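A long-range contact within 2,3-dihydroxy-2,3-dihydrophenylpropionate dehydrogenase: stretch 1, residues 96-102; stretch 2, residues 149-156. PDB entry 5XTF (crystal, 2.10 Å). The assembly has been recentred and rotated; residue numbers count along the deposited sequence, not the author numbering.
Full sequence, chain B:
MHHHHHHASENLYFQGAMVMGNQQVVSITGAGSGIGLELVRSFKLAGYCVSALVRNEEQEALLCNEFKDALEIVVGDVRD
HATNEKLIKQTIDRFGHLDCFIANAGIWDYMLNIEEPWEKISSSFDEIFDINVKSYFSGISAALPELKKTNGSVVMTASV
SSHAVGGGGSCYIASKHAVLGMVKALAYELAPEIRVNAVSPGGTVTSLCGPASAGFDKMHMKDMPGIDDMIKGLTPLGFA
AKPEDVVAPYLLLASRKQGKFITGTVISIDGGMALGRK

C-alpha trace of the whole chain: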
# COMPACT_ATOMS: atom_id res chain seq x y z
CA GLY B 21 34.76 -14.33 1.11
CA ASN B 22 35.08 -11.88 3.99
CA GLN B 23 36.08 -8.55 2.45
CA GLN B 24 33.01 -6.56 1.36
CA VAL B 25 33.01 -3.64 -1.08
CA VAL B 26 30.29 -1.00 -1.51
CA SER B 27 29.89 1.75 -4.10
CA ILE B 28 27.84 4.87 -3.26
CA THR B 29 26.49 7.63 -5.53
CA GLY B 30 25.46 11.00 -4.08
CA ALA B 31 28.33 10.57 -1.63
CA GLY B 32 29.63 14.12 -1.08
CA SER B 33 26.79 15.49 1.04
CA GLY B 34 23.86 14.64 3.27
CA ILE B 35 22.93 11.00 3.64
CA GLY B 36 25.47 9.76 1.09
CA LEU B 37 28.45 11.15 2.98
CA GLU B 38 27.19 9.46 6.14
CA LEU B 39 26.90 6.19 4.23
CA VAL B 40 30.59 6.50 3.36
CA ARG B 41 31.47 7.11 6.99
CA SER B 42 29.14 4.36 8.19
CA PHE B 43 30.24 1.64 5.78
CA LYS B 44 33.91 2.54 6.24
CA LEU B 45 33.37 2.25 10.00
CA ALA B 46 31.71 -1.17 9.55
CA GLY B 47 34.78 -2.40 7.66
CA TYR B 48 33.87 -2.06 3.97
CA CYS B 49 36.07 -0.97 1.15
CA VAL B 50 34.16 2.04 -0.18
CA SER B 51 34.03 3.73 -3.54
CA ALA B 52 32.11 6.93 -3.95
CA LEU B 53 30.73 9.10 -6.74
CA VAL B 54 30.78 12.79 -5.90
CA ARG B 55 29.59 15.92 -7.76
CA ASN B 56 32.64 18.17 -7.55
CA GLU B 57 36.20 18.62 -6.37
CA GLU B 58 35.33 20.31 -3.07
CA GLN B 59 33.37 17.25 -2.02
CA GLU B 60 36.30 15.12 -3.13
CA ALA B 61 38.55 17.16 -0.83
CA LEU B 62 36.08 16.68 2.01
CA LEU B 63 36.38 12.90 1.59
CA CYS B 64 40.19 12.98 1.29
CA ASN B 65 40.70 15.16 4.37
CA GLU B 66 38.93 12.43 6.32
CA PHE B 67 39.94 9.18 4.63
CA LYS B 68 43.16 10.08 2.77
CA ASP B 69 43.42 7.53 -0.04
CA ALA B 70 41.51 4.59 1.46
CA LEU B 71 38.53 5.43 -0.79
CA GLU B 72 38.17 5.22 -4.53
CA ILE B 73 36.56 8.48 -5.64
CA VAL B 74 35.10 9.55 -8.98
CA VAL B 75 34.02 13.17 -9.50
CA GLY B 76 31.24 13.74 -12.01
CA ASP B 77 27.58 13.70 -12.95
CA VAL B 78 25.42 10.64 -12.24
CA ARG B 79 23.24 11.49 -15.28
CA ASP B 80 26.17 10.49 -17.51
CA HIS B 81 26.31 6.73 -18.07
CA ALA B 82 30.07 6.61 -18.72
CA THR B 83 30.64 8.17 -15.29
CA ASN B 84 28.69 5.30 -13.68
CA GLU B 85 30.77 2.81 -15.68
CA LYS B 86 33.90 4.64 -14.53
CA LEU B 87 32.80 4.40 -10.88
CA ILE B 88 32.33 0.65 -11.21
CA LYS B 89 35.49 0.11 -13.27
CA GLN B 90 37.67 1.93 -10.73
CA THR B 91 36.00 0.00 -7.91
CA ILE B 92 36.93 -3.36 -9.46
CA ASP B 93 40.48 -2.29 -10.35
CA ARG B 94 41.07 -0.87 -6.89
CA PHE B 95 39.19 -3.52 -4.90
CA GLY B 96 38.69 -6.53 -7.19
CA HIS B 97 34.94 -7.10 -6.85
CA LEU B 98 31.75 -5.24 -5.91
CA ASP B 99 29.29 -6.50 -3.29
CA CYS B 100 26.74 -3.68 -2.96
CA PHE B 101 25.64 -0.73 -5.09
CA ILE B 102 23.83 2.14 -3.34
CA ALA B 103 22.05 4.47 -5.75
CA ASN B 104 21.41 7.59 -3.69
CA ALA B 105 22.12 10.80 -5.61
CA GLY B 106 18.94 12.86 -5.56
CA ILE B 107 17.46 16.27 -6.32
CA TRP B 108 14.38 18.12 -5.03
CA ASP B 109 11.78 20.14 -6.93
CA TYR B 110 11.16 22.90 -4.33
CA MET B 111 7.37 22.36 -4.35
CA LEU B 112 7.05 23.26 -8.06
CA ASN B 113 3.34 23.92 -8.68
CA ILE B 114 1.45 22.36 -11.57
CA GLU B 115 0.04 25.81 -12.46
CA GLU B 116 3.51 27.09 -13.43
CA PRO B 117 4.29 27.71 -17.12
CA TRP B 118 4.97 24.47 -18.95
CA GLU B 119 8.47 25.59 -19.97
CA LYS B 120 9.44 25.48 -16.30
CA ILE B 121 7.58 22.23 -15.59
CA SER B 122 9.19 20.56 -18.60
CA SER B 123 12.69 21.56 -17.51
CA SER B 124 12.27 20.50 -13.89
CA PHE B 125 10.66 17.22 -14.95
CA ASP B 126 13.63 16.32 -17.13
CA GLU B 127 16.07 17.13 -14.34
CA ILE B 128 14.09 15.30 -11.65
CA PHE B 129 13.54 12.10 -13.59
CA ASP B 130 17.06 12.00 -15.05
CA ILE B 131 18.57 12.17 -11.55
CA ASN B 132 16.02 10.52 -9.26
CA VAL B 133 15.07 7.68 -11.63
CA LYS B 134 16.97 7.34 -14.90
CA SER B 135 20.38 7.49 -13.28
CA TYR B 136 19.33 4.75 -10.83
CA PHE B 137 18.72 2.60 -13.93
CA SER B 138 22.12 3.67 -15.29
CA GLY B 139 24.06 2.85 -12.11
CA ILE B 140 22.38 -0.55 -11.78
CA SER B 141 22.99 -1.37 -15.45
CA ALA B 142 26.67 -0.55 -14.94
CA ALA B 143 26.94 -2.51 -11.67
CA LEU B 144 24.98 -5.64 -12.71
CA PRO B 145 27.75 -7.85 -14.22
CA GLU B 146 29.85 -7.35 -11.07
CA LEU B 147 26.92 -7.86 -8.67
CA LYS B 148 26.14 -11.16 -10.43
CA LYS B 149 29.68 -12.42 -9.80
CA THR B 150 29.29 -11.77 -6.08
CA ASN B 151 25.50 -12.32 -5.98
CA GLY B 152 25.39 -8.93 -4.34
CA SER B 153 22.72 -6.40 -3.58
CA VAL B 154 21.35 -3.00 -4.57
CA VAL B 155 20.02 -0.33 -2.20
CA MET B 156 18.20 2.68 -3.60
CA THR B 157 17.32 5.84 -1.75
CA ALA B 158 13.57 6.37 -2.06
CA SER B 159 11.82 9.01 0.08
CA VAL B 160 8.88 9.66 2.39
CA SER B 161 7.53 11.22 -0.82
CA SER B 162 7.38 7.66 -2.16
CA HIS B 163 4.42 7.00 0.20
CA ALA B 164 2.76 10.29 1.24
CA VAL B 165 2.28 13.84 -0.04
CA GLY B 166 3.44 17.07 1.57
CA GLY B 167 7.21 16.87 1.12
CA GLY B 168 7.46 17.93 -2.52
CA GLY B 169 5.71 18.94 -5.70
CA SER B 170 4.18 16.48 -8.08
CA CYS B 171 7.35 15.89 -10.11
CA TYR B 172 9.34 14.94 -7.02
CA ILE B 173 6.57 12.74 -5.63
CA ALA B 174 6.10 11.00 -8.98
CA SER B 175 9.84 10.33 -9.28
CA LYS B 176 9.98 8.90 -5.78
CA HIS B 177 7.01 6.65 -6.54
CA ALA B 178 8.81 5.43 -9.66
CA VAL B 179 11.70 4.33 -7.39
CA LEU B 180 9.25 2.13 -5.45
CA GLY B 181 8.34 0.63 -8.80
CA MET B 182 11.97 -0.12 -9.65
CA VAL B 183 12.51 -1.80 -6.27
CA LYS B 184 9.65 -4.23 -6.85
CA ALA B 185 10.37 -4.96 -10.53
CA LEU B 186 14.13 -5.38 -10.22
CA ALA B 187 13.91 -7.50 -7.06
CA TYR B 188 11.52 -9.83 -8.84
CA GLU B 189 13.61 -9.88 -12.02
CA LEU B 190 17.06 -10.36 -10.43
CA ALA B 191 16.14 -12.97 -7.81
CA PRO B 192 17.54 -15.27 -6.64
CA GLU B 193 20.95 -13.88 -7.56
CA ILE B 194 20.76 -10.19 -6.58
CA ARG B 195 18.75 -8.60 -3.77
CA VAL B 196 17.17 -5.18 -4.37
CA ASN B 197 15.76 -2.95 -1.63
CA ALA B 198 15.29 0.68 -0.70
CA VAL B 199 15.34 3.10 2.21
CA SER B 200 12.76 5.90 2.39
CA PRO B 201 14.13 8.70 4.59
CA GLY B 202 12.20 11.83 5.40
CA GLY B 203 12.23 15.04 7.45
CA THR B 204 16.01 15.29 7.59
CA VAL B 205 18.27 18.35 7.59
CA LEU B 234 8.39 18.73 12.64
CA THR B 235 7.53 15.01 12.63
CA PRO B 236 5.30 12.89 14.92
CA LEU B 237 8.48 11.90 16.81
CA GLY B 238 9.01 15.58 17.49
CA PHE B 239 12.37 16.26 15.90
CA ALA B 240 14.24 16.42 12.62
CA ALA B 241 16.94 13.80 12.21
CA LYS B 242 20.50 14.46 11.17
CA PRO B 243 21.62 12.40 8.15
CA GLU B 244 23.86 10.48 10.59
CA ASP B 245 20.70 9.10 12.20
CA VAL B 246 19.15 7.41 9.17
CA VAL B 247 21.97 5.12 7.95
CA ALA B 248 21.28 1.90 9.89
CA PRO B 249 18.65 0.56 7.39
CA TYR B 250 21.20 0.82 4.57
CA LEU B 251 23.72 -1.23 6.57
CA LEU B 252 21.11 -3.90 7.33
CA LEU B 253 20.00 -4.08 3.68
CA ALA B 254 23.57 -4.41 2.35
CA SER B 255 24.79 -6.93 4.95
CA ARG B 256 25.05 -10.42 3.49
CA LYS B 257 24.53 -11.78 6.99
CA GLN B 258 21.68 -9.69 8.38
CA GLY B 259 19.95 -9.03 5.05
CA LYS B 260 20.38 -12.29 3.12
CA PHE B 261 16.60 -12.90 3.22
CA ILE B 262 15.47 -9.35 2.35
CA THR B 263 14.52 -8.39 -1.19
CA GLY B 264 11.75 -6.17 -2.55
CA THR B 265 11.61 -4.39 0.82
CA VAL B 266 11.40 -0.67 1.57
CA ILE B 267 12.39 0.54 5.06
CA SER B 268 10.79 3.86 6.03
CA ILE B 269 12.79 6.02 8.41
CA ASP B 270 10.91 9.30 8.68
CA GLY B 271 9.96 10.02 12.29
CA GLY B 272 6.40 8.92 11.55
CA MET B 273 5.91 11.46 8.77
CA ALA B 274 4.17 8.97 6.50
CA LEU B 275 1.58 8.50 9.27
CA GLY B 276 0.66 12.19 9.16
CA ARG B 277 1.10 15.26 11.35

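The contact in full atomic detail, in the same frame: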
# COMPACT_ATOMS: atom_id res chain seq x y z
N GLY B 96 38.81 -5.16 -6.70
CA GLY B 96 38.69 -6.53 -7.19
C GLY B 96 37.30 -7.03 -7.50
O GLY B 96 37.10 -7.73 -8.49
N HIS B 97 36.32 -6.68 -6.66
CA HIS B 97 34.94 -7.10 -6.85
C HIS B 97 34.03 -6.01 -6.28
O HIS B 97 34.50 -5.01 -5.73
CB HIS B 97 34.68 -8.45 -6.16
CG HIS B 97 34.81 -8.39 -4.67
ND1 HIS B 97 36.01 -8.54 -4.02
CD2 HIS B 97 33.89 -8.14 -3.71
CE1 HIS B 97 35.83 -8.41 -2.72
NE2 HIS B 97 34.55 -8.16 -2.50
N LEU B 98 32.73 -6.19 -6.45
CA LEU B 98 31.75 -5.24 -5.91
C LEU B 98 30.64 -6.05 -5.26
O LEU B 98 30.05 -6.92 -5.91
CB LEU B 98 31.19 -4.34 -7.01
CG LEU B 98 30.06 -3.37 -6.60
CD1 LEU B 98 30.57 -2.28 -5.65
CD2 LEU B 98 29.44 -2.74 -7.81
N ASP B 99 30.35 -5.78 -3.98
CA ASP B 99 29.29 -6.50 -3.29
C ASP B 99 27.96 -5.75 -3.23
O ASP B 99 26.91 -6.39 -3.24
CB ASP B 99 29.71 -6.86 -1.86
CG ASP B 99 30.92 -7.77 -1.83
OD1 ASP B 99 30.75 -8.99 -2.03
OD2 ASP B 99 32.05 -7.26 -1.60
N CYS B 100 27.97 -4.42 -3.15
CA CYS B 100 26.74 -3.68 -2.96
C CYS B 100 26.83 -2.38 -3.74
O CYS B 100 27.88 -1.73 -3.74
CB CYS B 100 26.48 -3.39 -1.48
SG CYS B 100 24.87 -2.56 -1.13
N PHE B 101 25.75 -2.02 -4.42
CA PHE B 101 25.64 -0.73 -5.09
C PHE B 101 24.50 0.05 -4.45
O PHE B 101 23.37 -0.45 -4.39
CB PHE B 101 25.40 -0.88 -6.60
CG PHE B 101 25.21 0.44 -7.30
CD1 PHE B 101 26.28 1.30 -7.49
CD2 PHE B 101 23.96 0.84 -7.75
CE1 PHE B 101 26.12 2.52 -8.12
CE2 PHE B 101 23.80 2.07 -8.39
CZ PHE B 101 24.88 2.90 -8.57
N ILE B 102 24.80 1.26 -3.99
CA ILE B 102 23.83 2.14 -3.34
C ILE B 102 23.61 3.32 -4.27
O ILE B 102 24.50 4.16 -4.44
CB ILE B 102 24.30 2.62 -1.97
CG1 ILE B 102 24.54 1.43 -1.03
CG2 ILE B 102 23.28 3.58 -1.38
CD1 ILE B 102 24.90 1.84 0.38
N LYS B 149 28.53 -11.62 -10.17
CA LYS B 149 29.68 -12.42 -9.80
C LYS B 149 29.78 -12.60 -8.30
O LYS B 149 30.29 -13.62 -7.83
CB LYS B 149 30.96 -11.77 -10.31
CG LYS B 149 31.10 -11.73 -11.83
CD LYS B 149 32.48 -11.17 -12.15
CE LYS B 149 32.60 -10.63 -13.54
NZ LYS B 149 34.03 -10.31 -13.81
N THR B 150 29.28 -11.65 -7.53
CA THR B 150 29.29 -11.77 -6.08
C THR B 150 27.92 -12.09 -5.52
O THR B 150 27.79 -12.23 -4.29
CB THR B 150 29.81 -10.47 -5.46
OG1 THR B 150 28.93 -9.40 -5.84
CG2 THR B 150 31.23 -10.16 -5.97
N ASN B 151 26.90 -12.22 -6.38
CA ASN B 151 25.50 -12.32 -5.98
C ASN B 151 25.20 -11.28 -4.90
O ASN B 151 24.81 -11.59 -3.77
CB ASN B 151 25.16 -13.74 -5.53
CG ASN B 151 25.22 -14.75 -6.67
OD1 ASN B 151 25.60 -14.43 -7.82
ND2 ASN B 151 24.85 -15.98 -6.36
N GLY B 152 25.41 -10.03 -5.28
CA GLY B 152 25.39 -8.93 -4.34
C GLY B 152 24.03 -8.31 -4.22
O GLY B 152 23.01 -8.92 -4.55
N SER B 153 24.01 -7.07 -3.74
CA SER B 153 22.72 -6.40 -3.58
C SER B 153 22.76 -4.98 -4.13
O SER B 153 23.82 -4.42 -4.45
CB SER B 153 22.27 -6.41 -2.11
OG SER B 153 23.07 -5.58 -1.31
N VAL B 154 21.56 -4.40 -4.24
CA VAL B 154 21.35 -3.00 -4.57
C VAL B 154 20.52 -2.37 -3.46
O VAL B 154 19.59 -2.99 -2.95
CB VAL B 154 20.64 -2.83 -5.92
CG1 VAL B 154 20.40 -1.38 -6.21
CG2 VAL B 154 21.47 -3.45 -7.00
N VAL B 155 20.86 -1.14 -3.07
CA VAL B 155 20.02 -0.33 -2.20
C VAL B 155 19.81 1.00 -2.88
O VAL B 155 20.79 1.66 -3.26
CB VAL B 155 20.61 -0.12 -0.80
CG1 VAL B 155 19.57 0.52 0.10
CG2 VAL B 155 21.12 -1.42 -0.22
N MET B 156 18.55 1.39 -3.06
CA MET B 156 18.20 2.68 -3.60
C MET B 156 17.67 3.57 -2.49
O MET B 156 17.02 3.11 -1.54
CB MET B 156 17.15 2.57 -4.70
CG MET B 156 17.66 1.95 -6.00
SD MET B 156 16.32 1.56 -7.14
CE MET B 156 15.98 -0.15 -6.75

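Two neighbouring strands, 100-102 and 153-156, run parallel, their directions 14° apart and their axes approaching to 4.8 Å. The pairing is Cys100 with Ser153, Phe101 with Val154 and Ile102 with Val155. Parallel strands bond in a staggered ladder, so one residue can serve two partners: Phe101 donates its N to Ser153 O (3.1 Å) and accepts Val155 N at its own O (2.9 Å). The ladder begins just before the first strand, where Ser153 N reaches Asp99 O at 3.0 Å. All three bonds are close to straight. CA-H groups fill in around the same carbonyls: Cys100 CA lies 3.4 Å from Ser153 O, and Val154 CA 3.3 Å from Phe101 O.

Gly152 lies where the chain enters its strand. Its CA is 3.2 Å from Asp99 O, and an ideal CB there would sit only 2.2 Å from that same oxygen, a clash. The missing side chain thus lets the carbonyl come close while it accepts the Ser153 N bond.

Before the ladder, along the chain, a side chain takes over from the backbone. Thr150 OG1 donates to Leu98 O at 2.7 Å, satisfying a carbonyl ahead of the strand, while Thr150 CG2 rests 3.9 Å from His97 CB. Within its own stretch, His97 NE2 makes a weak bond to Asp99 OD2 (2.8 Å, bent to 116°); both Asp99 carboxylate oxygens also find partners elsewhere in the structure.

Side chains alternate across the sheet. Cys100, Ile102, Ser153 and Val155 share one face, where Cys100 SG meets Val155 CG2 at 4.0 Å and Ile102 CG1 meets Val155 CB at 4.2 Å. On the other face, Val154 CG1 approaches the edge of the Phe101 ring, 4.5 Å from CD2. The rule is economical: three backbone bonds join the strands in register, one side-chain hydroxyl satisfies the carbonyl before them, and apolar contacts form on both faces, with Ser153 as a polar member of one.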